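Local coordinates for YjbQ family protein (Sulfolobus tokodaii, PDB 1VE0) that is of unknown function but binds zinc and assembles as a trimer of identical subunits, as a member of the uncharacterised UPF0047 (YjbQ) family, at residues K6-K11 against E23-A28; E27-I32 against V99-G104; G35-I40 against V127-M132; T45-I50 against A91-S96; N51-G56 against R113-E118. All coordinates share one frame; numbering follows the deposited sequence.

The five contacts run through two antiparallel sheets and the helices beside them. Contacts 1, 2 and 3 gather round the five-stranded sheet: contact 3 pairs strands 35-41 and 124-133, contact 1 lays helix 22-28 over strand 2-11, and contact 2 ties the turn after that helix to strand 96-102, with neighbouring centres 9 to 12 Å apart. Contacts 4 and 5, also about 12 Å apart between centres, meet on the three-stranded sheet through strands 46-51 and 113-118. Along the chain contact 1 closes first, whereas the strands of contact 3 bracket both contacts 4 and 5. Contact 5 brings the fold to the zinc site at a subunit boundary.

Contact 1: residues K6-K11 against E23-A28; sequences KEFTVK and EQVSEA
Strand 6-11 and helix 23-28 lie nearly antiparallel, their axes 157° apart in direction and 8.9 Å from each other at closest approach. The two backbones draw together toward K6 and A28, whose CA atoms are 5.6 Å apart, and alternate strand residues K6, F8 and V10 direct their side chains at the helix. F8 carries the centre of the contact. Its CG sits between the backbone N and the carbonyl carbon (chi1 62°), a crowded position that raises the ring under Q24. The CB of Q24 stands over the middle of one ring face, 3.5 Å from the F8 ring centroid, in a CH-pi contact almost along the ring normal. At the rim, V25 CG2 meets F8 CZ at 3.9 Å, while V10 CG1 lies in the ring plane. An alanine at F8 would remove the ring and so probably loosen the packing of both Q24 and V25 against the strand. A28 suits the narrow end because its lone methyl group lets the backbones approach, its CB lying 4.0 Å from K6 CB. The K6 chain bends at chi3 and chi4, bringing NZ round to A28 O in a weak hydrogen bond. The helix turns Q24 and A28 to strand 2-11 and V25 inward onto V39 and V129 of neighbouring strands and I114 of the other sheet, a short helix packed on an antiparallel sheet.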
# COMPACT_ATOMS: atom_id res chain seq x y z
N LYS A 6 -0.14 -18.34 -8.95
CA LYS A 6 0.56 -18.43 -10.23
C LYS A 6 1.58 -17.32 -10.39
O LYS A 6 1.30 -16.16 -10.07
CB LYS A 6 -0.44 -18.40 -11.39
CG LYS A 6 -1.38 -19.60 -11.41
CD LYS A 6 -1.83 -19.95 -12.83
CE LYS A 6 -2.91 -19.01 -13.35
NZ LYS A 6 -4.27 -19.27 -12.78
N GLU A 7 2.75 -17.69 -10.90
CA GLU A 7 3.83 -16.74 -11.11
C GLU A 7 4.19 -16.60 -12.58
O GLU A 7 4.01 -17.53 -13.36
CB GLU A 7 5.09 -17.19 -10.36
CG GLU A 7 4.95 -17.26 -8.84
CD GLU A 7 6.25 -17.63 -8.15
OE1 GLU A 7 6.33 -17.50 -6.90
OE2 GLU A 7 7.20 -18.05 -8.84
N PHE A 8 4.67 -15.42 -12.96
CA PHE A 8 5.12 -15.18 -14.33
C PHE A 8 6.29 -14.20 -14.21
O PHE A 8 6.44 -13.54 -13.19
CB PHE A 8 4.00 -14.62 -15.21
CG PHE A 8 3.45 -13.28 -14.77
CD1 PHE A 8 4.10 -12.10 -15.12
CD2 PHE A 8 2.27 -13.21 -14.04
CE1 PHE A 8 3.58 -10.86 -14.75
CE2 PHE A 8 1.73 -11.97 -13.66
CZ PHE A 8 2.39 -10.79 -14.02
N THR A 9 7.14 -14.14 -15.24
CA THR A 9 8.30 -13.25 -15.21
C THR A 9 8.23 -12.20 -16.31
O THR A 9 7.61 -12.40 -17.34
CB THR A 9 9.64 -14.01 -15.39
OG1 THR A 9 9.64 -14.65 -16.67
CG2 THR A 9 9.83 -15.06 -14.31
N VAL A 10 8.88 -11.07 -16.06
CA VAL A 10 8.94 -10.00 -17.04
C VAL A 10 10.37 -9.51 -17.00
O VAL A 10 10.98 -9.43 -15.93
CB VAL A 10 7.98 -8.83 -16.72
CG1 VAL A 10 6.53 -9.32 -16.78
CG2 VAL A 10 8.29 -8.25 -15.36
N LYS A 11 10.90 -9.18 -18.16
CA LYS A 11 12.27 -8.71 -18.24
C LYS A 11 12.29 -7.19 -18.29
O LYS A 11 11.75 -6.60 -19.22
CB LYS A 11 12.92 -9.29 -19.50
CG LYS A 11 14.36 -9.72 -19.31
CD LYS A 11 15.24 -8.55 -18.91
CE LYS A 11 16.64 -9.05 -18.56
NZ LYS A 11 16.59 -10.01 -17.42
N GLU A 23 -2.23 -7.89 -18.77
CA GLU A 23 -2.58 -9.11 -19.51
C GLU A 23 -2.09 -10.38 -18.82
O GLU A 23 -2.82 -11.38 -18.74
CB GLU A 23 -2.04 -9.04 -20.94
CG GLU A 23 -2.48 -7.80 -21.71
CD GLU A 23 -4.00 -7.68 -21.82
OE1 GLU A 23 -4.50 -6.56 -22.08
OE2 GLU A 23 -4.69 -8.71 -21.65
N GLN A 24 -0.85 -10.36 -18.33
CA GLN A 24 -0.29 -11.53 -17.66
C GLN A 24 -1.06 -11.80 -16.37
O GLN A 24 -1.24 -12.96 -16.00
CB GLN A 24 1.20 -11.33 -17.33
CG GLN A 24 2.09 -11.12 -18.55
CD GLN A 24 2.33 -9.64 -18.85
OE1 GLN A 24 1.39 -8.86 -19.02
NE2 GLN A 24 3.60 -9.26 -18.91
N VAL A 25 -1.49 -10.75 -15.69
CA VAL A 25 -2.26 -10.98 -14.47
C VAL A 25 -3.64 -11.55 -14.79
O VAL A 25 -4.14 -12.40 -14.05
CB VAL A 25 -2.43 -9.68 -13.62
CG1 VAL A 25 -3.33 -9.97 -12.42
CG2 VAL A 25 -1.07 -9.20 -13.11
N SER A 26 -4.26 -11.11 -15.89
CA SER A 26 -5.58 -11.64 -16.22
C SER A 26 -5.50 -13.14 -16.50
O SER A 26 -6.44 -13.88 -16.21
CB SER A 26 -6.21 -10.90 -17.42
OG SER A 26 -5.41 -11.00 -18.58
N GLU A 27 -4.38 -13.61 -17.04
CA GLU A 27 -4.22 -15.04 -17.29
C GLU A 27 -4.00 -15.78 -15.97
O GLU A 27 -4.54 -16.87 -15.75
CB GLU A 27 -3.02 -15.30 -18.22
CG GLU A 27 -3.21 -14.78 -19.62
CD GLU A 27 -4.33 -15.49 -20.35
OE1 GLU A 27 -4.86 -14.92 -21.33
OE2 GLU A 27 -4.69 -16.63 -19.96
N ALA A 28 -3.19 -15.18 -15.09
CA ALA A 28 -2.88 -15.80 -13.81
C ALA A 28 -4.04 -15.99 -12.83
O ALA A 28 -3.95 -16.82 -11.92
CB ALA A 28 -1.74 -15.03 -13.14

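Contact 2: residues E27-I32 against V99-G104; sequences EAIKGI and VPIIEG
I101, I32 and I29 bury most of this contact, and I101 is its hub. The I101 side chain reaches out from the strand with CG1 anti to the carbonyl carbon (chi1 -59°) and chi2 extended, so that CD1 is the leading atom. That methyl lies 3.7 Å from I32 CG2 and 3.8 Å from I29 CB. I29 and I101 meet tip to tip, whereas I32 crosses I101 at about a right angle. I29 holds its CG1 in the crowded position between N and carbonyl carbon, carrying CD1 to 3.7 Å from G104 O. Branched aliphatic chains fill such a buried place well, being bulky close to the backbone. An alanine at I101 would lose CD1 and probably leave both I29 and I32 less tightly packed. Next to the isoleucines a water links the two turns: it accepts from G31 N, donates to I32 O at 2.7 Å and, weakly, to G104 O. The backbone angles of G31 and the positive phi of G104 favour glycine at these bends. The turn following helix 22-28 is thereby pinned across the five-stranded sheet: I29 and I32 also rest on S131 of strand 124-133, and I101 touches A37 of strand 35-41, the neighbour of strand 96-102.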
# COMPACT_ATOMS: atom_id res chain seq x y z
N GLU A 27 -4.38 -13.61 -17.04
CA GLU A 27 -4.22 -15.04 -17.29
C GLU A 27 -4.00 -15.78 -15.97
O GLU A 27 -4.54 -16.87 -15.75
CB GLU A 27 -3.02 -15.30 -18.22
CG GLU A 27 -3.21 -14.78 -19.62
CD GLU A 27 -4.33 -15.49 -20.35
OE1 GLU A 27 -4.86 -14.92 -21.33
OE2 GLU A 27 -4.69 -16.63 -19.96
N ALA A 28 -3.19 -15.18 -15.09
CA ALA A 28 -2.88 -15.80 -13.81
C ALA A 28 -4.04 -15.99 -12.83
O ALA A 28 -3.95 -16.82 -11.92
CB ALA A 28 -1.74 -15.03 -13.14
N ILE A 29 -5.13 -15.24 -12.99
CA ILE A 29 -6.26 -15.40 -12.07
C ILE A 29 -7.23 -16.50 -12.47
O ILE A 29 -8.12 -16.86 -11.70
CB ILE A 29 -7.07 -14.08 -11.91
CG1 ILE A 29 -7.69 -13.67 -13.26
CG2 ILE A 29 -6.17 -12.98 -11.36
CD1 ILE A 29 -8.79 -12.62 -13.15
N LYS A 30 -7.07 -17.04 -13.68
CA LYS A 30 -7.99 -18.08 -14.14
C LYS A 30 -8.15 -19.16 -13.09
O LYS A 30 -7.18 -19.72 -12.59
CB LYS A 30 -7.52 -18.67 -15.47
CG LYS A 30 -7.64 -17.67 -16.63
CD LYS A 30 -7.51 -18.35 -17.98
CE LYS A 30 -7.25 -17.35 -19.10
NZ LYS A 30 -8.28 -16.29 -19.19
N GLY A 31 -9.40 -19.44 -12.75
CA GLY A 31 -9.68 -20.44 -11.74
C GLY A 31 -10.56 -19.79 -10.69
O GLY A 31 -11.35 -20.46 -10.02
N ILE A 32 -10.42 -18.47 -10.54
CA ILE A 32 -11.22 -17.72 -9.59
C ILE A 32 -12.28 -16.91 -10.35
O ILE A 32 -11.97 -16.22 -11.32
CB ILE A 32 -10.34 -16.74 -8.77
CG1 ILE A 32 -9.34 -17.52 -7.90
CG2 ILE A 32 -11.22 -15.82 -7.93
CD1 ILE A 32 -9.98 -18.37 -6.82
N VAL A 99 -6.47 -6.40 -6.62
CA VAL A 99 -7.36 -6.11 -7.73
C VAL A 99 -8.54 -7.05 -7.53
O VAL A 99 -8.37 -8.25 -7.33
CB VAL A 99 -6.70 -6.38 -9.11
CG1 VAL A 99 -7.66 -5.98 -10.23
CG2 VAL A 99 -5.42 -5.57 -9.24
N PRO A 100 -9.76 -6.50 -7.51
CA PRO A 100 -10.89 -7.40 -7.32
C PRO A 100 -11.14 -8.19 -8.60
O PRO A 100 -10.78 -7.75 -9.69
CB PRO A 100 -12.05 -6.45 -6.99
CG PRO A 100 -11.67 -5.18 -7.75
CD PRO A 100 -10.17 -5.08 -7.54
N ILE A 101 -11.74 -9.36 -8.44
CA ILE A 101 -12.07 -10.23 -9.55
C ILE A 101 -13.59 -10.39 -9.52
O ILE A 101 -14.16 -10.64 -8.46
CB ILE A 101 -11.44 -11.64 -9.38
CG1 ILE A 101 -9.92 -11.53 -9.28
CG2 ILE A 101 -11.83 -12.52 -10.57
CD1 ILE A 101 -9.23 -12.85 -8.97
N ILE A 102 -14.23 -10.24 -10.67
CA ILE A 102 -15.68 -10.39 -10.73
C ILE A 102 -16.01 -10.99 -12.10
O ILE A 102 -15.45 -10.60 -13.12
CB ILE A 102 -16.39 -9.02 -10.52
CG1 ILE A 102 -17.90 -9.22 -10.34
CG2 ILE A 102 -16.13 -8.09 -11.68
CD1 ILE A 102 -18.27 -10.00 -9.08
N GLU A 103 -16.89 -11.99 -12.12
CA GLU A 103 -17.27 -12.63 -13.37
C GLU A 103 -16.05 -13.25 -14.04
O GLU A 103 -15.99 -13.33 -15.26
CB GLU A 103 -17.89 -11.59 -14.32
CG GLU A 103 -19.17 -10.98 -13.82
CD GLU A 103 -20.26 -12.02 -13.70
OE1 GLU A 103 -20.66 -12.58 -14.74
OE2 GLU A 103 -20.71 -12.29 -12.56
N GLY A 104 -15.08 -13.67 -13.23
CA GLY A 104 -13.87 -14.26 -13.77
C GLY A 104 -12.87 -13.30 -14.40
O GLY A 104 -11.86 -13.74 -14.95
O HOH W 1 -11.18 -16.88 -13.82

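Contact 3: residues G35-I40 against V127-M132; sequences GIAHVI and VLVKSM
Six backbone hydrogen bonds join the antiparallel strands, two for each of the pairs I36-M132, H38-K130 and I40-L128. Four run nearly along the C=O axis, as between I40 N and L128 O at 2.7 Å; of the H38-K130 pair, K130 N lies in the carbonyl plane of H38 O, but H38 N meets K130 O from well above its plane. CA-H...O contacts fill in between, S131 CA lying 3.2 Å from I36 O. A side chain at G35 would collide with M132 O, and the backbone angles call for glycine. Apolar packing occurs on both faces: V39 CG1 meets V127 CG1 obliquely at 3.8 Å, A37 CB lies 4.4 Å from V129 CG1, and on the H38 face I40 packs against L128. On that face the H38 ring stands with K130 O in its plane at the edge, 3.5 Å from CD2, while I36 CG2 lies over one ring face, offset toward the rim. K130 turns its NZ to I101 O of the third subunit. Strand 35-41 is central in the five-stranded sheet, between 124-133 and 96-102, with 2-11 beyond 124-133; helix 22-28 lies over V39 and V129, and other subunits pack on the H38 face.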
# COMPACT_ATOMS: atom_id res chain seq x y z
N GLY A 35 -13.64 -12.69 -6.35
CA GLY A 35 -12.73 -12.65 -5.22
C GLY A 35 -11.69 -11.56 -5.30
O GLY A 35 -11.96 -10.47 -5.80
N ILE A 36 -10.49 -11.86 -4.80
CA ILE A 36 -9.41 -10.88 -4.77
C ILE A 36 -8.10 -11.45 -5.31
O ILE A 36 -7.73 -12.58 -5.01
CB ILE A 36 -9.16 -10.40 -3.31
CG1 ILE A 36 -10.36 -9.59 -2.80
CG2 ILE A 36 -7.89 -9.56 -3.23
CD1 ILE A 36 -10.58 -8.29 -3.57
N ALA A 37 -7.43 -10.66 -6.13
CA ALA A 37 -6.15 -11.03 -6.69
C ALA A 37 -5.11 -10.17 -5.98
O ALA A 37 -5.23 -8.94 -5.94
CB ALA A 37 -6.12 -10.73 -8.19
N HIS A 38 -4.13 -10.82 -5.38
CA HIS A 38 -3.05 -10.09 -4.72
C HIS A 38 -1.88 -10.19 -5.69
O HIS A 38 -1.37 -11.28 -5.93
CB HIS A 38 -2.67 -10.76 -3.41
CG HIS A 38 -3.74 -10.69 -2.36
ND1 HIS A 38 -3.87 -9.61 -1.51
CD2 HIS A 38 -4.75 -11.54 -2.06
CE1 HIS A 38 -4.91 -9.81 -0.72
NE2 HIS A 38 -5.46 -10.97 -1.04
N VAL A 39 -1.49 -9.06 -6.27
CA VAL A 39 -0.38 -9.02 -7.23
C VAL A 39 0.83 -8.67 -6.37
O VAL A 39 0.94 -7.55 -5.86
CB VAL A 39 -0.62 -7.96 -8.31
CG1 VAL A 39 0.54 -7.93 -9.31
CG2 VAL A 39 -1.93 -8.27 -9.03
N ILE A 40 1.72 -9.65 -6.23
CA ILE A 40 2.88 -9.53 -5.35
C ILE A 40 4.23 -9.79 -5.98
O ILE A 40 4.37 -10.67 -6.82
CB ILE A 40 2.72 -10.57 -4.19
CG1 ILE A 40 1.44 -10.28 -3.40
CG2 ILE A 40 3.96 -10.58 -3.28
CD1 ILE A 40 0.85 -11.52 -2.77
N VAL A 127 6.61 -12.11 -10.83
CA VAL A 127 5.39 -11.60 -10.22
C VAL A 127 4.52 -12.76 -9.75
O VAL A 127 4.26 -13.69 -10.51
CB VAL A 127 4.55 -10.75 -11.21
CG1 VAL A 127 3.24 -10.30 -10.54
CG2 VAL A 127 5.35 -9.54 -11.66
N LEU A 128 4.11 -12.73 -8.49
CA LEU A 128 3.22 -13.77 -7.98
C LEU A 128 1.80 -13.22 -7.91
O LEU A 128 1.57 -12.13 -7.36
CB LEU A 128 3.66 -14.22 -6.58
CG LEU A 128 2.61 -14.96 -5.74
CD1 LEU A 128 2.30 -16.34 -6.35
CD2 LEU A 128 3.13 -15.11 -4.32
N VAL A 129 0.84 -13.94 -8.48
CA VAL A 129 -0.55 -13.54 -8.41
C VAL A 129 -1.23 -14.62 -7.56
O VAL A 129 -1.37 -15.78 -7.98
CB VAL A 129 -1.23 -13.46 -9.79
CG1 VAL A 129 -2.68 -12.99 -9.61
CG2 VAL A 129 -0.47 -12.49 -10.70
N LYS A 130 -1.61 -14.24 -6.36
CA LYS A 130 -2.24 -15.14 -5.42
C LYS A 130 -3.68 -14.69 -5.31
O LYS A 130 -3.96 -13.63 -4.75
CB LYS A 130 -1.53 -15.02 -4.06
CG LYS A 130 -1.98 -16.02 -3.02
CD LYS A 130 -0.85 -16.93 -2.64
CE LYS A 130 -1.22 -17.84 -1.50
NZ LYS A 130 -0.24 -18.93 -1.38
N SER A 131 -4.59 -15.49 -5.87
CA SER A 131 -6.00 -15.14 -5.85
C SER A 131 -6.81 -16.02 -4.92
O SER A 131 -6.56 -17.22 -4.78
CB SER A 131 -6.57 -15.22 -7.27
OG SER A 131 -5.79 -14.47 -8.16
N MSE A 132 -7.81 -15.41 -4.30
CA MSE A 132 -8.69 -16.12 -3.38
C MSE A 132 -10.13 -15.68 -3.62
O MSE A 132 -10.40 -14.52 -3.91
CB MSE A 132 -8.29 -15.84 -1.92
CG MSE A 132 -6.99 -16.54 -1.49
SE MSE A 132 -6.56 -16.38 0.43
CE MSE A 132 -8.34 -16.20 1.13

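Contact 4: residues T45-I50 against A91-S96; sequences TCAIII and AIIGNS. With SO4 (sulfate ion), chain B.
The glycine turn between helix 84-93 and strand 96-102 packs against strand 46-51, an outermost strand of the three-stranded antiparallel sheet within the chain. T45 precedes the strand and faces away from the turn. Its backbone N (3.1 Å) and OG1 (2.9 Å) donate to O2 of a sulfate ion, probably from the crystallisation liquor, which is also gripped by H43, T44, R123 and R125. At A47 the segments draw close; its CB lies 3.1 Å from G94 O, a tight fit that would suit little beyond a methyl group. Next, I48 N points at the same carbonyl and makes a weak but fairly straight hydrogen bond with G94 O, 3.4 Å long. G94 is the first residue to leave the helix, with a positive phi that calls for glycine, so it can turn this oxygen onto the strand. The CG1 of I48 passes 4.0 Å from N95 O; the amide of N95 turns elsewhere, its ND2 bonding V41 O and so tying the turn to the end of strand 35-41. I49 returns to the side of A47; both meet I93. The I49 CG1 takes the crowded position between N and carbonyl carbon (chi1 64°), which sets CG2 beside the backbone N and against I93. I93 CG2, anti to its own backbone N, reaches A47 CB at 3.9 Å and presses on I49 CG2 at a tighter than usual 3.5 Å.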
# COMPACT_ATOMS: atom_id res chain seq x y z
N THR A 45 13.39 -4.37 -4.63
CA THR A 45 13.78 -3.17 -5.37
C THR A 45 12.91 -2.82 -6.56
O THR A 45 13.32 -2.05 -7.43
CB THR A 45 15.24 -3.25 -5.84
OG1 THR A 45 15.46 -4.49 -6.51
CG2 THR A 45 16.19 -3.11 -4.65
N CYS A 46 11.73 -3.40 -6.62
CA CYS A 46 10.78 -3.04 -7.67
C CYS A 46 9.44 -3.02 -6.93
O CYS A 46 9.33 -3.60 -5.85
CB CYS A 46 10.83 -4.03 -8.86
SG CYS A 46 10.35 -5.73 -8.56
N ALA A 47 8.44 -2.33 -7.47
CA ALA A 47 7.14 -2.25 -6.82
C ALA A 47 5.98 -2.41 -7.79
O ALA A 47 6.18 -2.42 -9.01
CB ALA A 47 7.02 -0.93 -6.08
N ILE A 48 4.78 -2.54 -7.23
CA ILE A 48 3.55 -2.71 -8.02
C ILE A 48 2.60 -1.56 -7.71
O ILE A 48 2.43 -1.19 -6.55
CB ILE A 48 2.81 -4.05 -7.66
CG1 ILE A 48 3.66 -5.28 -8.03
CG2 ILE A 48 1.46 -4.12 -8.38
CD1 ILE A 48 3.93 -5.45 -9.53
N ILE A 49 2.01 -0.98 -8.74
CA ILE A 49 1.04 0.10 -8.57
C ILE A 49 -0.09 -0.22 -9.53
O ILE A 49 0.11 -1.00 -10.46
CB ILE A 49 1.58 1.51 -8.99
CG1 ILE A 49 1.88 1.54 -10.49
CG2 ILE A 49 2.82 1.88 -8.18
CD1 ILE A 49 2.30 2.91 -11.01
N ILE A 50 -1.27 0.35 -9.28
CA ILE A 50 -2.42 0.20 -10.17
C ILE A 50 -2.70 1.62 -10.64
O ILE A 50 -3.14 2.46 -9.85
CB ILE A 50 -3.70 -0.31 -9.46
CG1 ILE A 50 -3.43 -1.60 -8.70
CG2 ILE A 50 -4.81 -0.55 -10.51
CD1 ILE A 50 -2.85 -2.71 -9.54
N ALA A 91 9.85 0.38 -0.90
CA ALA A 91 9.24 0.10 0.40
C ALA A 91 8.06 1.04 0.62
O ALA A 91 7.01 0.63 1.12
CB ALA A 91 10.26 0.29 1.52
N ILE A 92 8.23 2.29 0.23
CA ILE A 92 7.17 3.27 0.38
C ILE A 92 5.95 2.95 -0.50
O ILE A 92 4.81 2.94 -0.02
CB ILE A 92 7.70 4.69 0.06
CG1 ILE A 92 8.76 5.06 1.11
CG2 ILE A 92 6.54 5.72 0.06
CD1 ILE A 92 9.55 6.34 0.80
N ILE A 93 6.20 2.65 -1.77
CA ILE A 93 5.10 2.33 -2.70
C ILE A 93 4.43 1.01 -2.33
O ILE A 93 3.19 0.90 -2.33
CB ILE A 93 5.61 2.27 -4.16
CG1 ILE A 93 6.16 3.64 -4.57
CG2 ILE A 93 4.49 1.84 -5.11
CD1 ILE A 93 6.86 3.65 -5.94
N GLY A 94 5.25 0.02 -1.99
CA GLY A 94 4.71 -1.28 -1.62
C GLY A 94 5.03 -2.34 -2.66
O GLY A 94 5.18 -2.04 -3.85
N ASN A 95 5.11 -3.59 -2.22
CA ASN A 95 5.44 -4.68 -3.13
C ASN A 95 4.21 -5.43 -3.61
O ASN A 95 4.34 -6.48 -4.24
CB ASN A 95 6.39 -5.66 -2.46
CG ASN A 95 5.73 -6.38 -1.31
OD1 ASN A 95 5.17 -5.75 -0.41
ND2 ASN A 95 5.79 -7.71 -1.34
N SER A 96 3.03 -4.92 -3.30
CA SER A 96 1.81 -5.56 -3.74
C SER A 96 0.66 -4.58 -3.90
O SER A 96 0.71 -3.46 -3.38
CB SER A 96 1.38 -6.66 -2.75
OG SER A 96 0.95 -6.09 -1.51
S SO4 B . 15.51 -8.07 -4.97
O1 SO4 B . 15.30 -9.38 -5.62
O2 SO4 B . 14.62 -7.07 -5.57
O3 SO4 B . 16.91 -7.66 -5.18
O4 SO4 B . 15.21 -8.18 -3.53

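Contact 5: residues N51-G56 against R113-E118; sequences NEAESG and RIILLE
The flat groups of this contact are the N51 amide, the E52 and E54 carboxylates and the R113 guanidinium, mostly held through polar atoms. N51 OD1 takes E52 N from above its own amide plane at 2.9 Å, the donor almost perpendicular to the C=O axis. E54 OE1 is likewise met from above its carboxylate plane, by G56 N at 2.8 Å. This is an N-cap, E54 lying just before helix 55-68 and accepting from the amides of G56 and L57, the latter through OE2. In the second subunit H77 and H87 are zinc ligands, and H77 ND1 bonds E54 OE2 while H87 ND1 bonds N51 OD1, so E54 and N51 probably help to orient them from the second shell. N51 ND2 also bonds T44 O of that subunit, which fixes the amide at both ends, as suits a residue that can donate and accept. E52, itself a zinc-binding residue in this protein, has its side chain about 4 Å from a bound zinc, though it does not ligate the metal in this chain. Where strand 46-51 ends, N51 and R113 form an antiparallel hydrogen-bonded pair: R113 N reaches N51 O at 2.8 Å from above the carbonyl plane, and N51 N reaches R113 O at 3.0 Å within it. R113 CG lies 3.9 Å from A53 CB before the chain bends at chi2 and chi3 and sends NE to a salt bridge with D20. I115, with chi2 extended, brings CD1 to 3.7 Å from N51 O and 4.2 Å from A53 CB.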
# COMPACT_ATOMS: atom_id res chain seq x y z
N ASN A 51 -2.44 1.92 -11.91
CA ASN A 51 -2.71 3.25 -12.42
C ASN A 51 -2.82 3.30 -13.94
O ASN A 51 -2.94 2.27 -14.59
CB ASN A 51 -1.64 4.22 -11.91
CG ASN A 51 -2.21 5.59 -11.59
OD1 ASN A 51 -2.34 6.43 -12.46
ND2 ASN A 51 -2.59 5.79 -10.32
N GLU A 52 -2.77 4.50 -14.52
CA GLU A 52 -2.92 4.59 -15.97
C GLU A 52 -1.60 4.39 -16.69
O GLU A 52 -0.58 4.99 -16.34
CB GLU A 52 -3.54 5.94 -16.36
CG GLU A 52 -3.88 6.05 -17.84
CD GLU A 52 -4.50 7.39 -18.23
OE1 GLU A 52 -4.67 7.63 -19.44
OE2 GLU A 52 -4.83 8.19 -17.33
N ALA A 53 -1.61 3.52 -17.70
CA ALA A 53 -0.39 3.24 -18.44
C ALA A 53 -0.25 4.14 -19.67
O ALA A 53 0.17 3.67 -20.73
CB ALA A 53 -0.37 1.78 -18.85
N GLU A 54 -0.59 5.41 -19.54
CA GLU A 54 -0.43 6.31 -20.67
C GLU A 54 1.07 6.49 -20.89
O GLU A 54 1.85 6.51 -19.93
CB GLU A 54 -1.11 7.66 -20.41
CG GLU A 54 -1.02 8.61 -21.59
CD GLU A 54 0.16 9.55 -21.50
OE1 GLU A 54 0.74 9.89 -22.56
OE2 GLU A 54 0.50 9.97 -20.37
N SER A 55 1.48 6.63 -22.14
CA SER A 55 2.89 6.78 -22.47
C SER A 55 3.70 7.77 -21.62
O SER A 55 4.75 7.41 -21.08
CB SER A 55 3.05 7.16 -23.95
OG SER A 55 4.41 7.40 -24.23
N GLY A 56 3.22 9.01 -21.52
CA GLY A 56 3.94 10.00 -20.74
C GLY A 56 4.01 9.67 -19.27
O GLY A 56 5.07 9.77 -18.63
N ARG A 113 -4.56 0.02 -14.94
CA ARG A 113 -3.73 -1.05 -15.47
C ARG A 113 -2.82 -1.46 -14.30
O ARG A 113 -2.58 -0.68 -13.39
CB ARG A 113 -2.88 -0.54 -16.64
CG ARG A 113 -3.71 0.01 -17.83
CD ARG A 113 -4.54 -1.07 -18.50
NE ARG A 113 -3.72 -2.01 -19.25
CZ ARG A 113 -4.20 -3.01 -19.98
NH1 ARG A 113 -3.37 -3.81 -20.63
NH2 ARG A 113 -5.51 -3.22 -20.07
N ILE A 114 -2.35 -2.69 -14.32
CA ILE A 114 -1.47 -3.18 -13.28
C ILE A 114 -0.08 -2.91 -13.83
O ILE A 114 0.27 -3.37 -14.90
CB ILE A 114 -1.70 -4.68 -13.06
CG1 ILE A 114 -3.18 -4.90 -12.68
CG2 ILE A 114 -0.76 -5.20 -11.95
CD1 ILE A 114 -3.58 -6.35 -12.55
N ILE A 115 0.70 -2.13 -13.09
CA ILE A 115 2.03 -1.76 -13.55
C ILE A 115 3.18 -2.16 -12.64
O ILE A 115 3.12 -1.97 -11.42
CB ILE A 115 2.08 -0.22 -13.74
CG1 ILE A 115 1.05 0.20 -14.79
CG2 ILE A 115 3.49 0.22 -14.12
CD1 ILE A 115 0.68 1.67 -14.74
N LEU A 116 4.25 -2.71 -13.23
CA LEU A 116 5.43 -3.05 -12.44
C LEU A 116 6.42 -1.89 -12.61
O LEU A 116 6.71 -1.49 -13.73
CB LEU A 116 6.08 -4.36 -12.92
CG LEU A 116 7.52 -4.62 -12.42
CD1 LEU A 116 7.54 -4.79 -10.91
CD2 LEU A 116 8.06 -5.87 -13.09
N LEU A 117 6.92 -1.34 -11.50
CA LEU A 117 7.88 -0.24 -11.55
C LEU A 117 9.22 -0.81 -11.10
O LEU A 117 9.33 -1.40 -10.03
CB LEU A 117 7.45 0.92 -10.62
CG LEU A 117 6.18 1.71 -11.00
CD1 LEU A 117 5.98 2.85 -9.99
CD2 LEU A 117 6.30 2.29 -12.42
N GLU A 118 10.22 -0.63 -11.96
CA GLU A 118 11.58 -1.14 -11.73
C GLU A 118 12.50 0.03 -11.40
O GLU A 118 12.48 1.05 -12.08
CB GLU A 118 12.03 -1.85 -13.02
CG GLU A 118 13.50 -2.25 -13.10
CD GLU A 118 13.88 -3.32 -12.11
OE1 GLU A 118 14.10 -2.97 -10.93
OE2 GLU A 118 13.95 -4.51 -12.51